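Local coordinates for protein SOSEKI 4 (Arabidopsis thaliana, PDB 6RSN) that forms filaments through its DIX-like domain, interprets polarity cues locally in plant cells and can influence the orientation of cell division, at residues A[10-14]-A[51-57]; A[56-60]-A[69-73]. The protein carries 1 engineered substitution. One frame throughout, in Å; residues are numbered along the deposited sequence.

Interaction 1: residues A[10-14]-A[51-57]; sequences YYLSR and MACLYSW. With SO4 (sulfate ion), chain B.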
loop_
_atom_site.group_PDB
_atom_site.type_symbol
_atom_site.label_atom_id
_atom_site.label_comp_id
_atom_site.label_asym_id
_atom_site.label_seq_id
_atom_site.Cartn_x
_atom_site.Cartn_y
_atom_site.Cartn_z
ATOM N N TYR A 10 0.437 -5.112 -3.319
ATOM C CA TYR A 10 -0.121 -3.858 -3.850
ATOM C C TYR A 10 -0.485 -3.996 -5.326
ATOM O O TYR A 10 0.193 -4.670 -6.131
ATOM C CB TYR A 10 0.801 -2.643 -3.591
ATOM C CG TYR A 10 2.134 -2.639 -4.314
ATOM C CD1 TYR A 10 3.252 -3.234 -3.754
ATOM C CD2 TYR A 10 2.263 -2.084 -5.581
ATOM C CE1 TYR A 10 4.482 -3.236 -4.413
ATOM C CE2 TYR A 10 3.483 -2.065 -6.253
ATOM C CZ TYR A 10 4.584 -2.685 -5.686
ATOM O OH TYR A 10 5.783 -2.674 -6.362
ATOM N N TYR A 11 -1.563 -3.294 -5.729
ATOM C CA TYR A 11 -2.033 -3.226 -7.105
ATOM C C TYR A 11 -1.749 -1.823 -7.636
ATOM O O TYR A 11 -1.922 -0.842 -6.905
ATOM C CB TYR A 11 -3.560 -3.365 -7.140
ATOM C CG TYR A 11 -4.030 -4.756 -6.804
ATOM C CD1 TYR A 11 -4.172 -5.130 -5.474
ATOM C CD2 TYR A 11 -4.321 -5.666 -7.809
ATOM C CE1 TYR A 11 -4.640 -6.399 -5.178
ATOM C CE2 TYR A 11 -4.765 -6.961 -7.515
ATOM C CZ TYR A 11 -4.918 -7.303 -6.186
ATOM O OH TYR A 11 -5.338 -8.554 -5.791
ATOM N N LEU A 12 -1.124 -1.725 -8.806
ATOM C CA LEU A 12 -1.002 -0.374 -9.376
ATOM C C LEU A 12 -2.072 -0.214 -10.438
ATOM O O LEU A 12 -2.302 -1.129 -11.234
ATOM C CB LEU A 12 0.347 -0.206 -10.091
ATOM C CG LEU A 12 1.531 -0.341 -9.158
ATOM C CD1 LEU A 12 2.836 -0.113 -9.952
ATOM C CD2 LEU A 12 1.400 0.685 -8.002
ATOM N N SER A 13 -2.678 0.972 -10.473
ATOM C CA SER A 13 -3.791 1.200 -11.375
ATOM C C SER A 13 -3.392 2.366 -12.237
ATOM O O SER A 13 -3.093 3.428 -11.704
ATOM C CB SER A 13 -5.040 1.529 -10.542
ATOM O OG SER A 13 -6.107 1.896 -11.415
ATOM N N ARG A 14 -3.365 2.176 -13.561
ATOM C CA ARG A 14 -3.030 3.293 -14.419
ATOM C C ARG A 14 -4.294 3.741 -15.158
ATOM O O ARG A 14 -5.011 4.640 -14.708
ATOM C CB ARG A 14 -1.856 2.883 -15.306
ATOM C CG ARG A 14 -0.593 2.564 -14.524
ATOM C CD ARG A 14 0.396 2.090 -15.573
ATOM N NE ARG A 14 1.771 1.854 -15.144
ATOM C CZ ARG A 14 2.211 0.765 -14.503
ATOM N NH1 ARG A 14 1.379 -0.206 -14.155
ATOM N NH2 ARG A 14 3.492 0.664 -14.190
HETATM N N MSE A 51 9.429 6.286 -7.789
HETATM C CA MSE A 51 8.288 5.441 -8.128
HETATM C C MSE A 51 7.085 5.804 -7.242
HETATM O O MSE A 51 5.971 6.081 -7.772
HETATM C CB MSE A 51 8.734 3.969 -7.978
HETATM C CG MSE A 51 7.609 2.965 -8.286
HETATM SE SE MSE A 51 6.629 2.438 -6.624
HETATM C CE MSE A 51 5.350 1.150 -7.436
ATOM N N ALA A 52 7.196 5.695 -5.892
ATOM C CA ALA A 52 5.956 5.684 -5.095
ATOM C C ALA A 52 5.244 7.036 -5.156
ATOM O O ALA A 52 4.035 7.066 -5.031
ATOM C CB ALA A 52 6.232 5.303 -3.682
ATOM N N CYS A 53 5.988 8.110 -5.438
ATOM C CA CYS A 53 5.395 9.431 -5.516
ATOM C C CYS A 53 4.581 9.585 -6.793
ATOM O O CYS A 53 3.847 10.626 -6.843
ATOM C CB CYS A 53 6.452 10.553 -5.492
ATOM S SG CYS A 53 7.748 10.316 -6.754
ATOM N N LEU A 54 4.574 8.600 -7.710
ATOM C CA LEU A 54 3.717 8.711 -8.912
ATOM C C LEU A 54 2.273 8.270 -8.622
ATOM O O LEU A 54 1.411 8.358 -9.499
ATOM C CB LEU A 54 4.306 7.837 -10.024
ATOM C CG LEU A 54 5.689 8.236 -10.543
ATOM C CD1 LEU A 54 6.141 7.120 -11.454
ATOM C CD2 LEU A 54 5.575 9.529 -11.338
ATOM N N TYR A 55 2.013 7.771 -7.409
ATOM C CA TYR A 55 0.755 7.113 -7.094
ATOM C C TYR A 55 0.162 7.701 -5.825
ATOM O O TYR A 55 0.886 8.116 -4.899
ATOM C CB TYR A 55 0.976 5.624 -6.827
ATOM C CG TYR A 55 1.482 4.948 -8.062
ATOM C CD1 TYR A 55 0.622 4.578 -9.088
ATOM C CD2 TYR A 55 2.846 4.751 -8.208
ATOM C CE1 TYR A 55 1.116 3.959 -10.219
ATOM C CE2 TYR A 55 3.365 4.141 -9.338
ATOM C CZ TYR A 55 2.496 3.785 -10.357
ATOM O OH TYR A 55 3.050 3.277 -11.495
ATOM N N SER A 56 -1.195 7.747 -5.778
ATOM C CA SER A 56 -1.929 8.028 -4.558
ATOM C C SER A 56 -2.312 6.687 -3.920
ATOM O O SER A 56 -2.792 5.799 -4.625
ATOM C CB SER A 56 -3.245 8.732 -5.023
ATOM O OG SER A 56 -3.936 9.010 -3.818
ATOM N N TRP A 57 -2.019 6.521 -2.607
ATOM C CA TRP A 57 -2.100 5.170 -2.020
ATOM C C TRP A 57 -3.345 4.985 -1.151
ATOM O O TRP A 57 -3.785 5.923 -0.493
ATOM C CB TRP A 57 -0.827 4.829 -1.186
ATOM C CG TRP A 57 0.365 4.789 -2.095
ATOM C CD1 TRP A 57 1.200 5.814 -2.466
ATOM C CD2 TRP A 57 0.831 3.625 -2.806
ATOM N NE1 TRP A 57 2.165 5.338 -3.333
ATOM C CE2 TRP A 57 1.965 4.014 -3.561
ATOM C CE3 TRP A 57 0.396 2.288 -2.855
ATOM C CZ2 TRP A 57 2.655 3.121 -4.395
ATOM C CZ3 TRP A 57 1.104 1.392 -3.624
ATOM C CH2 TRP A 57 2.225 1.798 -4.386
HETATM S S SO4 B . 5.488 -1.787 -12.765
HETATM O O1 SO4 B . 5.915 -0.447 -13.089
HETATM O O2 SO4 B . 6.605 -2.685 -12.822
HETATM O O3 SO4 B . 4.939 -1.805 -11.432
HETATM O O4 SO4 B . 4.491 -2.211 -13.710
#
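The hydrophobic core of the DIX-like domain, a ubiquitin-like fold, is partly built here, where strand 10-13 meets the short helical turn and strand start of 51-57. The strands are not paired: their axes come no nearer than 8.7 Å, and side chains fill the space. L12 is central. Its CD2 sits 3.9 Å from the centroid of the Y55 ring and 8° off the ring normal, a CH-pi contact over the face, and also lies 3.9 Å from CH2 of W57; its CD1 reaches CE of selenomethionine M51 at 3.8 Å. Y10, one step along the same face, presents its ring to the edge of W57 in an offset edge-to-face pair, centroids 5.8 Å apart and planes at 73°. In the mixed sheet, strand 86-92 lies between strands 5-13 and 55-63, so these residues meet across one face of it, which helix 36-47 covers through I40 and L43 on W57. A type I turn from A52 to Y55 leads from helix to strand, and W57 NE1 closes over it by donating to A52 O (3.1 Å). The hydroxyl of buried Y10 is hydrogen-bonded to R47, which also holds the sulfate, probably from the crystallisation liquor; at the exposed margin, poorly ordered R14 reaches that ion through NH2, 3.1 Å from O4 of the sulfate.

Interaction 2: residues A[56-60]-A[69-73]; sequences SWSSK and WYALS. Engineered in segment 69-73: A71 (natural residue Asp).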
loop_
_atom_site.group_PDB
_atom_site.type_symbol
_atom_site.label_atom_id
_atom_site.label_comp_id
_atom_site.label_asym_id
_atom_site.label_seq_id
_atom_site.Cartn_x
_atom_site.Cartn_y
_atom_site.Cartn_z
ATOM N N SER A 56 -1.195 7.747 -5.778
ATOM C CA SER A 56 -1.929 8.028 -4.558
ATOM C C SER A 56 -2.312 6.687 -3.920
ATOM O O SER A 56 -2.792 5.799 -4.625
ATOM C CB SER A 56 -3.245 8.732 -5.023
ATOM O OG SER A 56 -3.936 9.010 -3.818
ATOM N N TRP A 57 -2.019 6.521 -2.607
ATOM C CA TRP A 57 -2.100 5.170 -2.020
ATOM C C TRP A 57 -3.345 4.985 -1.151
ATOM O O TRP A 57 -3.785 5.923 -0.493
ATOM C CB TRP A 57 -0.827 4.829 -1.186
ATOM C CG TRP A 57 0.365 4.789 -2.095
ATOM C CD1 TRP A 57 1.200 5.814 -2.466
ATOM C CD2 TRP A 57 0.831 3.625 -2.806
ATOM N NE1 TRP A 57 2.165 5.338 -3.333
ATOM C CE2 TRP A 57 1.965 4.014 -3.561
ATOM C CE3 TRP A 57 0.396 2.288 -2.855
ATOM C CZ2 TRP A 57 2.655 3.121 -4.395
ATOM C CZ3 TRP A 57 1.104 1.392 -3.624
ATOM C CH2 TRP A 57 2.225 1.798 -4.386
ATOM N N SER A 58 -3.900 3.777 -1.226
ATOM C CA SER A 58 -5.096 3.434 -0.464
ATOM C C SER A 58 -4.839 2.055 0.150
ATOM O O SER A 58 -3.935 1.314 -0.277
ATOM C CB SER A 58 -6.319 3.413 -1.358
ATOM O OG SER A 58 -6.647 4.722 -1.882
ATOM N N SER A 59 -5.605 1.715 1.189
ATOM C CA SER A 59 -5.553 0.348 1.682
ATOM C C SER A 59 -6.961 -0.229 1.641
ATOM O O SER A 59 -7.963 0.472 1.800
ATOM C CB SER A 59 -4.947 0.270 3.080
ATOM O OG SER A 59 -5.806 0.952 3.999
ATOM N N LYS A 60 -7.023 -1.528 1.357
ATOM C CA LYS A 60 -8.327 -2.186 1.321
ATOM C C LYS A 60 -8.873 -2.330 2.748
ATOM O O LYS A 60 -8.215 -2.766 3.704
ATOM C CB LYS A 60 -8.099 -3.550 0.664
ATOM C CG LYS A 60 -9.359 -4.291 0.246
ATOM C CD LYS A 60 -8.953 -5.684 -0.233
ATOM C CE LYS A 60 -10.117 -6.398 -0.863
ATOM N NZ LYS A 60 -9.848 -7.849 -1.056
ATOM N N TRP A 69 -11.495 1.093 -0.882
ATOM C CA TRP A 69 -10.108 1.580 -0.879
ATOM C C TRP A 69 -10.019 2.865 -0.077
ATOM O O TRP A 69 -10.529 3.921 -0.491
ATOM C CB TRP A 69 -9.652 1.854 -2.333
ATOM C CG TRP A 69 -9.524 0.613 -3.157
ATOM C CD1 TRP A 69 -10.218 0.279 -4.280
ATOM C CD2 TRP A 69 -8.554 -0.420 -2.977
ATOM N NE1 TRP A 69 -9.795 -0.923 -4.801
ATOM C CE2 TRP A 69 -8.775 -1.387 -3.999
ATOM C CE3 TRP A 69 -7.542 -0.642 -2.049
ATOM C CZ2 TRP A 69 -7.970 -2.519 -4.127
ATOM C CZ3 TRP A 69 -6.796 -1.806 -2.133
ATOM C CH2 TRP A 69 -6.991 -2.712 -3.180
ATOM N N TYR A 70 -9.387 2.755 1.104
ATOM C CA TYR A 70 -9.357 3.862 2.032
ATOM C C TYR A 70 -8.094 4.683 1.786
ATOM O O TYR A 70 -7.006 4.181 1.881
ATOM C CB TYR A 70 -9.234 3.259 3.442
ATOM C CG TYR A 70 -9.658 4.221 4.501
ATOM C CD1 TYR A 70 -8.754 5.117 5.064
ATOM C CD2 TYR A 70 -10.956 4.195 4.966
ATOM C CE1 TYR A 70 -9.148 5.983 6.078
ATOM C CE2 TYR A 70 -11.368 5.038 5.989
ATOM C CZ TYR A 70 -10.463 5.950 6.520
ATOM O OH TYR A 70 -10.915 6.771 7.513
ATOM N N ALA A 71 -8.229 5.976 1.449
ATOM C CA ALA A 71 -7.126 6.840 1.079
ATOM C C ALA A 71 -6.194 7.041 2.271
ATOM O O ALA A 71 -6.648 7.243 3.435
ATOM C CB ALA A 71 -7.747 8.177 0.665
ATOM N N LEU A 72 -4.901 6.902 2.007
ATOM C CA LEU A 72 -3.843 7.091 2.999
ATOM C C LEU A 72 -2.912 8.294 2.742
ATOM O O LEU A 72 -2.568 8.559 1.606
ATOM C CB LEU A 72 -2.948 5.847 2.932
ATOM C CG LEU A 72 -3.604 4.477 3.154
ATOM C CD1 LEU A 72 -2.668 3.354 2.715
ATOM C CD2 LEU A 72 -3.930 4.275 4.647
ATOM N N SER A 73 -2.481 8.993 3.807
ATOM C CA SER A 73 -1.336 9.916 3.837
ATOM C C SER A 73 -0.120 9.193 4.358
ATOM O O SER A 73 -0.300 8.176 5.012
ATOM C CB SER A 73 -1.581 11.060 4.768
ATOM O OG SER A 73 -2.780 11.703 4.380
HETATM O O HOH W 1 -0.964 8.488 -0.790
HETATM O O HOH W 2 -9.126 6.111 -1.855
#
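Strands 56-60 and 69-71 pair as the two arms of an antiparallel beta hairpin. Y70 and S59 form the hydrogen-bonded pair: S59 N donates to Y70 O (2.9 Å) and Y70 N to S59 O (2.8 Å). S58 with A71 and K60 with W69 are the flanking non-hydrogen-bonded pairs, and S58 CA approaches Y70 O at 3.1 Å in a CA-H...O contact. One step further, L72 N gives its hydrogen to W57 O (2.9 Å). The reciprocal link is made by water: W57 N donates to water 1 (2.9 Å from N to its O), which in turn donates to L72 O (2.9 Å from water to carbonyl O), so both backbone polar groups of W57 and of L72 are satisfied. The oxygen of water 2 lies 2.8 Å from S58 OG, and this water donates to W69 O, 2.9 Å away. A71 is an engineered alanine in place of the natural aspartate; its CA lies 3.7 Å from S58 OG. On its face W69 folds back over the partner strand, CZ3 3.5 Å from K60 CB, while on the other face L72 CD1 packs 3.9 Å from S59 CB. The other edge of strand 55-63 is occupied by strand 86-92, to which S56, S58 and K60 bond through their backbones; L72 and S59 meet I78 of strand 77-78, and L72 and W57 touch L36 of helix 36-47.

In the fold
Interactions 1 and 2 lie along strand 55-63, their centres about 10 Å apart, and share S56 and W57. W57 serves both at once: its indole goes into the core of interaction 1, while its backbone O and N hold L72 in interaction 2, directly and through water. The first joins non-adjacent strands through side chains; the second joins neighbouring strands, axes 4.2 Å apart, through the backbone. Strand 66-71 is an outermost strand of the sheet within this chain; in DIX domains edge strands mediate head-to-tail polymerisation, so the hairpin probably contributes to the filament interface, whereas the sulfate lies beside interaction 1.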